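Local atomic coordinates of fructose-bisphosphate aldolase (Thermus caldophilus, PDB entry 2FJK), a protein that belongs to the class II fructose-bisphosphate aldolase family, is built on a TIM-barrel fold and holds 1,3-dihydroxyacetonephosphate in a pocket. Residues A[9-13]-A[198-204]; A[39-43]-A[301-305]; A[84-88]-A[117-121]; A[108-112]-A[160-165]; A[150-154]-A[172-176]. All blocks are in the same frame, centred on the assembly; numbering follows the deposited sequence.

Interaction 1. Residues A[9-13]-A[198-204]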
# COMPACT_ATOMS: atom_id res chain seq x y z
N LEU A 9 -4.29 -24.79 -5.85
CA LEU A 9 -5.15 -25.80 -6.47
C LEU A 9 -4.43 -27.05 -6.97
O LEU A 9 -4.97 -28.15 -6.85
CB LEU A 9 -5.96 -25.17 -7.62
CG LEU A 9 -7.13 -24.19 -7.34
CD1 LEU A 9 -7.76 -24.48 -5.98
CD2 LEU A 9 -6.63 -22.76 -7.38
N ARG A 10 -3.24 -26.91 -7.52
CA ARG A 10 -2.49 -28.07 -8.00
C ARG A 10 -2.25 -29.04 -6.86
O ARG A 10 -2.41 -30.25 -7.02
CB ARG A 10 -1.15 -27.66 -8.60
CG ARG A 10 -1.23 -27.20 -10.04
CD ARG A 10 0.14 -26.84 -10.55
NE ARG A 10 0.12 -26.55 -11.98
CZ ARG A 10 1.14 -26.02 -12.64
NH1 ARG A 10 2.27 -25.72 -12.00
NH2 ARG A 10 1.04 -25.79 -13.94
N LYS A 11 -1.85 -28.50 -5.71
CA LYS A 11 -1.59 -29.31 -4.53
C LYS A 11 -2.89 -29.85 -3.96
O LYS A 11 -2.90 -30.90 -3.32
CB LYS A 11 -0.84 -28.48 -3.47
CG LYS A 11 0.64 -28.30 -3.78
CD LYS A 11 1.40 -27.66 -2.62
CE LYS A 11 2.91 -27.71 -2.86
NZ LYS A 11 3.30 -27.02 -4.12
N ALA A 12 -3.98 -29.14 -4.21
CA ALA A 12 -5.29 -29.56 -3.73
C ALA A 12 -5.69 -30.87 -4.42
O ALA A 12 -6.05 -31.84 -3.77
CB ALA A 12 -6.33 -28.48 -4.00
N ARG A 13 -5.64 -30.88 -5.75
CA ARG A 13 -6.01 -32.07 -6.50
C ARG A 13 -4.99 -33.18 -6.30
O ARG A 13 -5.34 -34.34 -6.10
CB ARG A 13 -6.16 -31.76 -7.98
CG ARG A 13 -6.48 -32.99 -8.83
CD ARG A 13 -6.81 -32.61 -10.26
NE ARG A 13 -7.08 -33.78 -11.09
CZ ARG A 13 -7.55 -33.72 -12.33
NH1 ARG A 13 -7.82 -32.55 -12.88
NH2 ARG A 13 -7.75 -34.84 -13.02
N ALA A 198 -12.05 -35.44 -15.54
CA ALA A 198 -10.81 -35.40 -14.76
C ALA A 198 -9.74 -36.26 -15.42
O ALA A 198 -8.57 -35.89 -15.46
CB ALA A 198 -11.06 -35.88 -13.33
N LYS A 199 -10.16 -37.41 -15.95
CA LYS A 199 -9.24 -38.33 -16.61
C LYS A 199 -8.63 -37.71 -17.86
O LYS A 199 -7.56 -38.12 -18.31
CB LYS A 199 -9.95 -39.63 -16.96
CG LYS A 199 -10.51 -40.38 -15.76
CD LYS A 199 -10.98 -41.77 -16.14
CE LYS A 199 -11.54 -42.51 -14.94
NZ LYS A 199 -12.00 -43.88 -15.29
N LEU A 200 -9.31 -36.73 -18.43
CA LEU A 200 -8.83 -36.09 -19.65
C LEU A 200 -8.24 -34.71 -19.38
O LEU A 200 -7.43 -34.21 -20.16
CB LEU A 200 -9.96 -35.99 -20.67
CG LEU A 200 -10.70 -37.29 -20.99
CD1 LEU A 200 -11.56 -37.10 -22.24
CD2 LEU A 200 -9.70 -38.42 -21.22
N VAL A 201 -8.64 -34.10 -18.27
CA VAL A 201 -8.14 -32.78 -17.92
C VAL A 201 -7.40 -32.83 -16.59
O VAL A 201 -8.02 -32.88 -15.53
CB VAL A 201 -9.30 -31.76 -17.82
CG1 VAL A 201 -8.75 -30.36 -17.57
CG2 VAL A 201 -10.11 -31.78 -19.11
N PRO A 202 -6.06 -32.81 -16.65
CA PRO A 202 -5.20 -32.86 -15.46
C PRO A 202 -5.25 -31.59 -14.61
O PRO A 202 -5.12 -31.65 -13.39
CB PRO A 202 -3.82 -33.11 -16.06
CG PRO A 202 -3.89 -32.37 -17.35
CD PRO A 202 -5.26 -32.75 -17.88
N ALA A 203 -5.44 -30.44 -15.25
CA ALA A 203 -5.50 -29.16 -14.55
C ALA A 203 -6.52 -29.22 -13.41
O ALA A 203 -7.43 -30.04 -13.42
CB ALA A 203 -5.87 -28.06 -15.51
N PRO A 204 -6.36 -28.36 -12.39
CA PRO A 204 -7.33 -28.40 -11.30
C PRO A 204 -8.75 -28.06 -11.75
O PRO A 204 -8.95 -27.19 -12.59
CB PRO A 204 -6.76 -27.41 -10.29
CG PRO A 204 -5.83 -26.56 -11.07
CD PRO A 204 -5.22 -27.49 -12.06
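Arg-13 of helix 6-14 reaches across to the backbone that leads from helix 191-200 into strand 205-207. CB aims at that backbone. CG lies anti to the backbone N (chi1 177°), and the chain then runs extended to NE. Arg-13 CD lies 3.7 Å from Pro-202 O, and NE is likewise near Pro-202 O. Arg-13 CZ is 3.3 Å from Val-201 O. Pro-202 O sits over one face of the guanidinium without a hydrogen bond. Arg-13 NH1 donates to Val-201 O at 2.7 Å. It uses a lone pair of that oxygen, slightly out of the guanidinium plane. Arg-13 NH1 also makes a weak, bent bond to Ala-203 O (2.6 Å, 117° at the hydrogen). Arg-13 NH2 donates to Ala-198 O at 2.8 Å. This oxygen is in the guanidinium plane, but NH2 stands above the carbonyl plane. A weaker bond joins NH2 to Val-201 O. Leu-9 CB packs on Pro-204 CB at 3.6 Å. Arg-13 and Pro-204 also touch Ala-248 of strand 247-252. One arginine thus gathers carbonyls from a helix and the loop after it, tying an early helix of a TIM barrel to a late strand.

Interaction 2. Residues A[39-43]-A[301-305]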
# COMPACT_ATOMS: atom_id res chain seq x y z
N GLU A 39 -7.29 -19.43 11.31
CA GLU A 39 -7.65 -20.54 12.18
C GLU A 39 -7.74 -21.67 11.14
O GLU A 39 -7.89 -21.40 9.95
CB GLU A 39 -9.03 -20.31 12.81
CG GLU A 39 -9.06 -19.19 13.84
CD GLU A 39 -10.43 -19.02 14.48
OE1 GLU A 39 -11.08 -20.05 14.78
OE2 GLU A 39 -10.83 -17.87 14.71
N MSE A 40 -7.62 -22.92 11.56
CA MSE A 40 -7.68 -24.00 10.58
C MSE A 40 -6.44 -24.06 9.70
O MSE A 40 -6.22 -25.05 9.01
CB MSE A 40 -8.91 -23.84 9.67
CG MSE A 40 -10.09 -24.73 10.04
SE MSE A 40 -10.92 -24.20 11.68
CE MSE A 40 -9.66 -24.98 12.93
N LYS A 41 -5.62 -23.01 9.73
CA LYS A 41 -4.39 -22.96 8.94
C LYS A 41 -4.68 -23.49 7.54
O LYS A 41 -4.03 -24.45 7.08
CB LYS A 41 -3.29 -23.83 9.56
CG LYS A 41 -2.99 -23.58 11.04
CD LYS A 41 -1.87 -24.51 11.51
CE LYS A 41 -1.67 -24.47 13.02
NZ LYS A 41 -1.15 -23.16 13.49
N SER A 42 -5.64 -22.88 6.86
CA SER A 42 -6.02 -23.34 5.53
C SER A 42 -5.78 -22.33 4.41
O SER A 42 -5.85 -21.12 4.62
CB SER A 42 -7.50 -23.73 5.52
OG SER A 42 -7.95 -24.02 4.21
N PRO A 43 -5.45 -22.83 3.21
CA PRO A 43 -5.23 -21.90 2.10
C PRO A 43 -6.64 -21.41 1.79
O PRO A 43 -7.60 -22.06 2.18
CB PRO A 43 -4.67 -22.81 1.00
CG PRO A 43 -5.30 -24.15 1.31
CD PRO A 43 -5.19 -24.22 2.81
N SER A 301 -9.27 -28.76 3.67
CA SER A 301 -8.17 -27.81 3.56
C SER A 301 -7.65 -27.42 4.94
O SER A 301 -6.74 -26.60 5.07
CB SER A 301 -8.63 -26.55 2.83
OG SER A 301 -9.55 -25.83 3.63
N VAL A 302 -8.23 -27.99 5.99
CA VAL A 302 -7.78 -27.67 7.34
C VAL A 302 -6.34 -28.13 7.52
O VAL A 302 -6.04 -29.31 7.37
CB VAL A 302 -8.67 -28.35 8.40
CG1 VAL A 302 -8.18 -28.00 9.80
CG2 VAL A 302 -10.12 -27.92 8.22
N GLY A 303 -5.44 -27.18 7.80
CA GLY A 303 -4.04 -27.51 8.01
C GLY A 303 -3.20 -27.72 6.76
O GLY A 303 -2.05 -28.15 6.83
N ARG A 304 -3.77 -27.40 5.60
CA ARG A 304 -3.05 -27.57 4.35
C ARG A 304 -2.21 -26.36 3.94
O ARG A 304 -1.42 -26.44 3.00
CB ARG A 304 -4.03 -27.93 3.23
CG ARG A 304 -4.47 -29.38 3.25
CD ARG A 304 -3.26 -30.29 3.08
NE ARG A 304 -3.62 -31.66 2.74
CZ ARG A 304 -4.33 -32.46 3.53
NH1 ARG A 304 -4.76 -32.01 4.71
NH2 ARG A 304 -4.62 -33.70 3.15
N ALA A 305 -2.37 -25.25 4.65
CA ALA A 305 -1.61 -24.05 4.33
C ALA A 305 -0.11 -24.36 4.34
O ALA A 305 0.30 -25.27 5.10
CB ALA A 305 -1.92 -22.95 5.34
OXT ALA A 305 0.63 -23.68 3.60
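Met-40 O accepts from Gly-303 N at 2.6 Å. A second backbone bond runs from Ala-305 N to Lys-41 O at 3.0 Å. These two bonds pin the C-terminal tail to the loop after helix 27-38. The loop ends that helix with a Schellman motif, in which Lys-41 is the C-prime residue with positive phi. The tail makes a type II turn from Ser-301 to Arg-304, with Gly-303 in the positive-phi place.

The tight part is the buried serine pair. Ser-42 OG and Ser-301 OG are modelled 2.5 Å apart, a very short hydrogen bond whose exact length is doubtful. A chi1 of 173° sets the Ser-42 hydroxyl beside its own carbonyl carbon, facing Ser-301. Both serines also touch Met-296 of helix 277-299. Next to them, Pro-43 CD lies 3.5 Å from Ala-305 N.

The other side is looser and meets solvent. Selenomethionine Met-40 and Val-302 run alongside each other, with CG of Met-40 3.7 Å from CG2 of Val-302. Lys-41 touches Gly-303 CA through CB, and its amino end leads away. Arg-304 turns its tip from the loop, against Glu-15 and Tyr-17.

The chemistry is mostly backbone and hydroxyl bonding. It implies that the chain terminus is held by its peptide groups more than by large side chains.

Interaction 3. Residues A[84-88]-A[117-121]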
# COMPACT_ATOMS: atom_id res chain seq x y z
N SER A 84 -16.64 -9.79 -19.32
CA SER A 84 -15.96 -9.38 -20.53
C SER A 84 -14.45 -9.26 -20.41
O SER A 84 -13.86 -9.46 -19.35
CB SER A 84 -16.52 -8.04 -21.02
OG SER A 84 -16.28 -7.02 -20.07
N TYR A 85 -13.82 -8.92 -21.53
CA TYR A 85 -12.39 -8.76 -21.57
C TYR A 85 -12.06 -7.54 -20.71
O TYR A 85 -11.13 -7.58 -19.90
CB TYR A 85 -11.93 -8.52 -23.02
CG TYR A 85 -10.44 -8.40 -23.18
CD1 TYR A 85 -9.61 -9.50 -22.98
CD2 TYR A 85 -9.86 -7.19 -23.54
CE1 TYR A 85 -8.23 -9.40 -23.14
CE2 TYR A 85 -8.48 -7.07 -23.69
CZ TYR A 85 -7.67 -8.18 -23.49
OH TYR A 85 -6.31 -8.07 -23.67
N GLU A 86 -12.83 -6.48 -20.88
CA GLU A 86 -12.64 -5.24 -20.13
C GLU A 86 -12.82 -5.46 -18.64
O GLU A 86 -12.23 -4.75 -17.82
CB GLU A 86 -13.62 -4.17 -20.62
CG GLU A 86 -13.75 -4.08 -22.13
CD GLU A 86 -14.86 -4.97 -22.69
OE1 GLU A 86 -16.04 -4.70 -22.37
OE2 GLU A 86 -14.55 -5.92 -23.43
N SER A 87 -13.66 -6.43 -18.28
CA SER A 87 -13.92 -6.75 -16.88
C SER A 87 -12.67 -7.40 -16.31
O SER A 87 -12.27 -7.12 -15.18
CB SER A 87 -15.10 -7.71 -16.76
OG SER A 87 -15.33 -8.07 -15.40
N VAL A 88 -12.06 -8.27 -17.11
CA VAL A 88 -10.84 -8.95 -16.68
C VAL A 88 -9.71 -7.93 -16.57
O VAL A 88 -8.87 -8.02 -15.66
CB VAL A 88 -10.46 -10.07 -17.68
CG1 VAL A 88 -9.04 -10.55 -17.43
CG2 VAL A 88 -11.44 -11.21 -17.54
N ARG A 117 -8.04 -15.04 -25.36
CA ARG A 117 -7.64 -13.65 -25.32
C ARG A 117 -7.36 -13.23 -23.88
O ARG A 117 -6.49 -12.40 -23.61
CB ARG A 117 -8.75 -12.77 -25.89
CG ARG A 117 -8.39 -11.31 -26.01
CD ARG A 117 -9.60 -10.47 -26.38
NE ARG A 117 -9.22 -9.13 -26.81
CZ ARG A 117 -10.07 -8.13 -26.97
NH1 ARG A 117 -11.36 -8.32 -26.72
NH2 ARG A 117 -9.64 -6.94 -27.37
N VAL A 118 -8.12 -13.81 -22.95
CA VAL A 118 -7.98 -13.51 -21.53
C VAL A 118 -6.72 -14.14 -20.97
O VAL A 118 -6.05 -13.55 -20.14
CB VAL A 118 -9.21 -14.02 -20.73
CG1 VAL A 118 -8.90 -14.03 -19.23
CG2 VAL A 118 -10.42 -13.13 -21.01
N VAL A 119 -6.41 -15.34 -21.43
CA VAL A 119 -5.22 -16.04 -20.96
C VAL A 119 -3.96 -15.28 -21.34
O VAL A 119 -3.02 -15.18 -20.56
CB VAL A 119 -5.14 -17.48 -21.55
CG1 VAL A 119 -3.77 -18.10 -21.25
CG2 VAL A 119 -6.23 -18.34 -20.97
N GLU A 120 -3.96 -14.75 -22.55
CA GLU A 120 -2.81 -14.00 -23.04
C GLU A 120 -2.60 -12.74 -22.21
O GLU A 120 -1.48 -12.41 -21.83
CB GLU A 120 -3.00 -13.66 -24.51
CG GLU A 120 -3.32 -14.88 -25.36
CD GLU A 120 -3.54 -14.57 -26.83
OE1 GLU A 120 -4.23 -13.58 -27.15
OE2 GLU A 120 -3.02 -15.33 -27.68
N ALA A 121 -3.70 -12.05 -21.91
CA ALA A 121 -3.64 -10.82 -21.11
C ALA A 121 -3.19 -11.14 -19.69
O ALA A 121 -2.29 -10.50 -19.15
CB ALA A 121 -5.02 -10.15 -21.09
O HOH W 1 -4.95 -10.45 -24.84
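Tyr-85 is the main bump of this contact, and helix 108-124 supplies the hollow. With Tyr-85 chi1 at -177°, the ring swings out beside the carbonyl carbon from the start of helix 85-93. Arg-117 forms one wall. Its chain is extended and crosses the tyrosine at about a right angle. The Arg-117 guanidinium lies flat on the Tyr-85 ring, with planes 4° apart and centres 3.8 Å apart. This is a stack with cation-pi character. CD of Arg-117 lies over the same face in a CH-pi contact, 3.8 Å from the Tyr-85 ring centroid.

Val-118 meets a different part of the ring. Val-118 CG2 comes to the edge, 4.2 Å from Tyr-85 CD1. Further along, Ala-121 CB fits against the hydroxyl end, 3.6 Å from Tyr-85 OH. A second, smaller bump is Val-88. Val-88 CG1 packs on CG1 of Val-118 at 3.9 Å, and both valines also rest on Val-99 of strand 98-101.

A water bridges Tyr-85 OH and Arg-117 O. It donates to Arg-117 O at 2.8 Å and is hydrogen-bonded to Tyr-85 OH at 3.0 Å. The same hydroxyl bonds Tyr-85 OH of the second subunit, and Ala-121 packs on Leu-89 of that subunit. Glu-86 OE2 stays 5.2 Å from Arg-117 NH1, and this opposite charge may steady the arginine mildly.

The ring therefore works in two ways. Its flat face takes a cation. Its hydroxyl pairs with the second subunit, while the water ties it to the helix backbone of its own chain.

Interaction 4. Residues A[108-112]-A[160-165]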
# COMPACT_ATOMS: atom_id res chain seq x y z
N PHE A 108 -18.72 -22.98 -28.86
CA PHE A 108 -17.35 -23.38 -28.55
C PHE A 108 -16.24 -22.47 -29.09
O PHE A 108 -15.34 -22.09 -28.35
CB PHE A 108 -17.09 -24.80 -29.04
CG PHE A 108 -15.87 -25.44 -28.43
CD1 PHE A 108 -15.88 -25.84 -27.10
CD2 PHE A 108 -14.72 -25.63 -29.18
CE1 PHE A 108 -14.76 -26.44 -26.53
CE2 PHE A 108 -13.59 -26.23 -28.62
CZ PHE A 108 -13.61 -26.63 -27.29
N GLU A 109 -16.30 -22.13 -30.37
CA GLU A 109 -15.26 -21.29 -30.96
C GLU A 109 -15.18 -19.90 -30.34
O GLU A 109 -14.09 -19.37 -30.14
CB GLU A 109 -15.46 -21.16 -32.48
CG GLU A 109 -15.15 -22.44 -33.27
CD GLU A 109 -13.73 -22.93 -33.06
OE1 GLU A 109 -12.79 -22.11 -33.20
OE2 GLU A 109 -13.55 -24.13 -32.76
N THR A 110 -16.33 -19.30 -30.05
CA THR A 110 -16.34 -17.97 -29.44
C THR A 110 -15.84 -18.04 -28.00
O THR A 110 -15.17 -17.12 -27.53
CB THR A 110 -17.75 -17.36 -29.46
OG1 THR A 110 -18.21 -17.30 -30.82
CG2 THR A 110 -17.74 -15.94 -28.89
N ASN A 111 -16.16 -19.13 -27.30
CA ASN A 111 -15.74 -19.31 -25.92
C ASN A 111 -14.23 -19.39 -25.94
O ASN A 111 -13.55 -18.62 -25.25
CB ASN A 111 -16.31 -20.62 -25.36
CG ASN A 111 -16.15 -20.73 -23.85
OD1 ASN A 111 -15.32 -20.06 -23.25
ND2 ASN A 111 -16.95 -21.60 -23.23
N VAL A 112 -13.71 -20.31 -26.75
CA VAL A 112 -12.27 -20.51 -26.91
C VAL A 112 -11.60 -19.19 -27.28
O VAL A 112 -10.58 -18.83 -26.70
CB VAL A 112 -11.96 -21.53 -28.02
CG1 VAL A 112 -10.48 -21.49 -28.36
CG2 VAL A 112 -12.36 -22.92 -27.57
N ILE A 160 -9.92 -30.40 -25.12
CA ILE A 160 -9.70 -29.54 -26.27
C ILE A 160 -9.81 -28.06 -25.92
O ILE A 160 -9.00 -27.25 -26.36
CB ILE A 160 -10.69 -29.86 -27.40
CG1 ILE A 160 -10.51 -31.31 -27.85
CG2 ILE A 160 -10.45 -28.92 -28.57
CD1 ILE A 160 -11.53 -31.78 -28.86
N PHE A 161 -10.82 -27.71 -25.12
CA PHE A 161 -11.03 -26.33 -24.71
C PHE A 161 -9.79 -25.87 -23.94
O PHE A 161 -9.23 -24.82 -24.22
CB PHE A 161 -12.27 -26.23 -23.81
CG PHE A 161 -12.59 -24.84 -23.35
CD1 PHE A 161 -12.94 -23.85 -24.26
CD2 PHE A 161 -12.56 -24.52 -21.99
CE1 PHE A 161 -13.26 -22.57 -23.83
CE2 PHE A 161 -12.89 -23.24 -21.55
CZ PHE A 161 -13.24 -22.26 -22.47
N MSE A 162 -9.38 -26.69 -22.97
CA MSE A 162 -8.21 -26.40 -22.15
C MSE A 162 -6.90 -26.31 -22.94
O MSE A 162 -6.02 -25.53 -22.59
CB MSE A 162 -8.08 -27.45 -21.04
CG MSE A 162 -9.12 -27.30 -19.95
SE MSE A 162 -9.00 -25.56 -19.10
CE MSE A 162 -7.81 -26.03 -17.65
N GLU A 163 -6.77 -27.10 -24.00
CA GLU A 163 -5.56 -27.05 -24.81
C GLU A 163 -5.53 -25.83 -25.74
O GLU A 163 -4.51 -25.16 -25.85
CB GLU A 163 -5.40 -28.35 -25.60
CG GLU A 163 -4.97 -29.53 -24.73
CD GLU A 163 -4.95 -30.86 -25.48
OE1 GLU A 163 -4.46 -31.86 -24.90
OE2 GLU A 163 -5.44 -30.92 -26.63
N ARG A 164 -6.65 -25.53 -26.39
CA ARG A 164 -6.71 -24.40 -27.31
C ARG A 164 -6.59 -23.07 -26.56
O ARG A 164 -6.11 -22.08 -27.11
CB ARG A 164 -8.01 -24.43 -28.12
CG ARG A 164 -8.35 -25.79 -28.69
CD ARG A 164 -9.16 -25.67 -29.97
NE ARG A 164 -9.04 -24.35 -30.57
CZ ARG A 164 -9.97 -23.79 -31.34
NH1 ARG A 164 -11.09 -24.45 -31.62
NH2 ARG A 164 -9.78 -22.58 -31.84
N THR A 165 -7.05 -23.04 -25.32
CA THR A 165 -6.92 -21.84 -24.49
C THR A 165 -5.78 -22.17 -23.53
O THR A 165 -5.46 -23.34 -23.34
CB THR A 165 -8.20 -21.57 -23.66
OG1 THR A 165 -8.33 -22.58 -22.64
CG2 THR A 165 -9.43 -21.58 -24.54
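Phe-161, Arg-164 and Val-112 bury the most surface where helix 155-164 meets helix 108-124. The Phe-161 side chain leaves its helix opposite the backbone N (chi1 -179°), which sends the ring edge-first toward the backbone of Asn-111 and Val-112. Val-112 CG2 comes to the ring edge, 3.5 Å from Phe-161 CD1. Asn-111 OD1 is also at the edge, 3.1 Å from Phe-161 CZ. The amide is turned 62° from the ring, and its ND2 donates to Glu-132 O. Phe-108 lies at the other end of Phe-161. Phe-108 CE1 is 3.7 Å from Phe-161 CB, and the two rings meet obliquely.

Val-112 is shared between two partners. Its CG2 serves Phe-161, while Val-112 CG1 lies over one face of the Arg-164 guanidinium, 3.7 Å from NH2. Arg-164 spends its polar edge on Glu-109. Arg-164 NH1 donates to Glu-109 OE2 at 2.7 Å, the short bond of a salt bridge. It meets OE2 on the syn side and within the guanidinium plane. NH1 and NH2 both add weak bonds to OE1. The salt bridge lies on the exposed side, and the phenylalanine contact lies deeper.

Thr-165 closes the helix end. Its CG2 is 4.0 Å from Val-112 CG1, and its OG1 donates to Phe-161 O.

The local axes are 10.5 Å apart and cross at -39°, running broadly in the same direction. Strand 128-133 underlies both. Phe-161 rests on its Ala-131 and Leu-133, and Phe-108 also touches Leu-133. The two helices thus lie side by side on the outside of the barrel.

Interaction 5. Residues A[150-154]-A[172-176]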
# COMPACT_ATOMS: atom_id res chain seq x y z
N ALA A 150 -26.32 -31.33 -24.69
CA ALA A 150 -27.19 -30.18 -24.46
C ALA A 150 -26.60 -29.32 -23.35
O ALA A 150 -26.13 -28.21 -23.60
CB ALA A 150 -28.59 -30.65 -24.07
N LEU A 151 -26.62 -29.85 -22.14
CA LEU A 151 -26.09 -29.15 -20.98
C LEU A 151 -24.97 -29.99 -20.39
O LEU A 151 -24.77 -31.13 -20.80
CB LEU A 151 -27.19 -28.97 -19.93
CG LEU A 151 -26.79 -28.29 -18.62
CD1 LEU A 151 -26.57 -26.81 -18.88
CD2 LEU A 151 -27.88 -28.49 -17.57
N LEU A 152 -24.26 -29.43 -19.42
CA LEU A 152 -23.17 -30.13 -18.75
C LEU A 152 -21.94 -30.37 -19.61
O LEU A 152 -22.03 -30.70 -20.79
CB LEU A 152 -23.67 -31.47 -18.19
CG LEU A 152 -24.95 -31.39 -17.35
CD1 LEU A 152 -25.24 -32.77 -16.77
CD2 LEU A 152 -24.80 -30.37 -16.23
N THR A 153 -20.78 -30.20 -18.98
CA THR A 153 -19.48 -30.35 -19.63
C THR A 153 -19.25 -31.72 -20.26
O THR A 153 -19.53 -32.75 -19.65
CB THR A 153 -18.34 -30.11 -18.63
OG1 THR A 153 -18.55 -28.86 -17.96
CG2 THR A 153 -17.00 -30.08 -19.35
N ASN A 154 -18.73 -31.71 -21.48
CA ASN A 154 -18.41 -32.93 -22.21
C ASN A 154 -16.89 -33.08 -22.10
O ASN A 154 -16.14 -32.21 -22.56
CB ASN A 154 -18.82 -32.78 -23.68
CG ASN A 154 -18.33 -33.93 -24.54
OD1 ASN A 154 -18.79 -35.07 -24.42
ND2 ASN A 154 -17.38 -33.64 -25.42
N VAL A 172 -16.34 -26.86 -14.14
CA VAL A 172 -17.17 -27.81 -14.86
C VAL A 172 -18.65 -27.79 -14.48
O VAL A 172 -19.02 -27.43 -13.37
CB VAL A 172 -16.64 -29.25 -14.68
CG1 VAL A 172 -15.18 -29.31 -15.13
CG2 VAL A 172 -16.78 -29.70 -13.23
N ALA A 173 -19.48 -28.20 -15.43
CA ALA A 173 -20.93 -28.25 -15.24
C ALA A 173 -21.36 -29.70 -15.04
O ALA A 173 -21.39 -30.48 -15.99
CB ALA A 173 -21.64 -27.66 -16.46
N ILE A 174 -21.71 -30.06 -13.81
CA ILE A 174 -22.10 -31.44 -13.54
C ILE A 174 -23.34 -31.57 -12.67
O ILE A 174 -23.52 -32.60 -12.01
CB ILE A 174 -20.97 -32.20 -12.86
CG1 ILE A 174 -20.60 -31.52 -11.53
CG2 ILE A 174 -19.78 -32.27 -13.79
CD1 ILE A 174 -19.49 -32.22 -10.77
N GLY A 175 -24.18 -30.55 -12.67
CA GLY A 175 -25.40 -30.61 -11.89
C GLY A 175 -25.61 -29.53 -10.85
O GLY A 175 -26.68 -29.49 -10.24
N THR A 176 -24.62 -28.66 -10.64
CA THR A 176 -24.75 -27.57 -9.66
C THR A 176 -25.27 -26.30 -10.32
O THR A 176 -25.24 -26.17 -11.55
CB THR A 176 -23.39 -27.21 -9.00
OG1 THR A 176 -22.52 -26.68 -9.99
CG2 THR A 176 -22.75 -28.44 -8.38
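Val-172 begins the contact by lying against Thr-153. Val-172 CA is 3.6 Å from Thr-153 OG1. Its backbone is also hydrogen-bonded to Val-206, which belongs to strand 205-207.

Ala-173 carries most of the contact. Ala-173 N donates to Thr-153 OG1 at 2.8 Å, almost straight at 174°. Ala-173 O accepts from Thr-153 N at 3.1 Å. Thr-153 OG1 lies beside its own backbone N (chi1 -52°), which lets both groups face Ala-173. The same OG1 is hydrogen-bonded to Leu-133 O of strand 128-133. Leu-152 covers the carbonyl from the side, with Leu-152 CA 3.3 Å from Ala-173 O. The methyl CB of Ala-173 meets Leu-152 CD2 at 4.2 Å.

Ile-174 turns its CB from segment 150-154, and its side chain packs on Leu-194 and Leu-207. Ile-174 N is 3.9 Å from Leu-152 CD2. Gly-175 follows, and Leu-152 CD2 reaches Gly-175 N at 3.6 Å. This methyl therefore lies along three successive residues. Beyond them, Thr-176 OG1 is hydrogen-bonded to His-208 O, the backbone of a residue in the ligand pocket.

Thr-153 N and OG1 pair with Ala-173 O and N in a compact way. One threonine binds the N-H and the C=O of one alanine, and its hydroxyl also reaches the strand behind. This is consistent with a well-held backbone at the start of the loop that leads to His-178 and Gly-179 of the pocket.

Interactions 3 and 4 join helices around the barrel, and interaction 5 joins two loops beside it. Interactions 3 and 4 share helix 108-124, with centres about 14 Å apart. Interactions 4 and 5 alternate along the chain, their centres about 16 Å apart. All three are nested within the loop closed by interaction 1, which touches interaction 4 where Ala-203 and Val-201 pack on Met-162. Interaction 2 lies far from these three, about 30 Å from interaction 5 between centres. It is nearest interaction 1, about 20 Å between centres, and their segments alternate along the chain. Interactions 1 and 2 thus bring early and late parts together, while interaction 3 adjoins the second subunit.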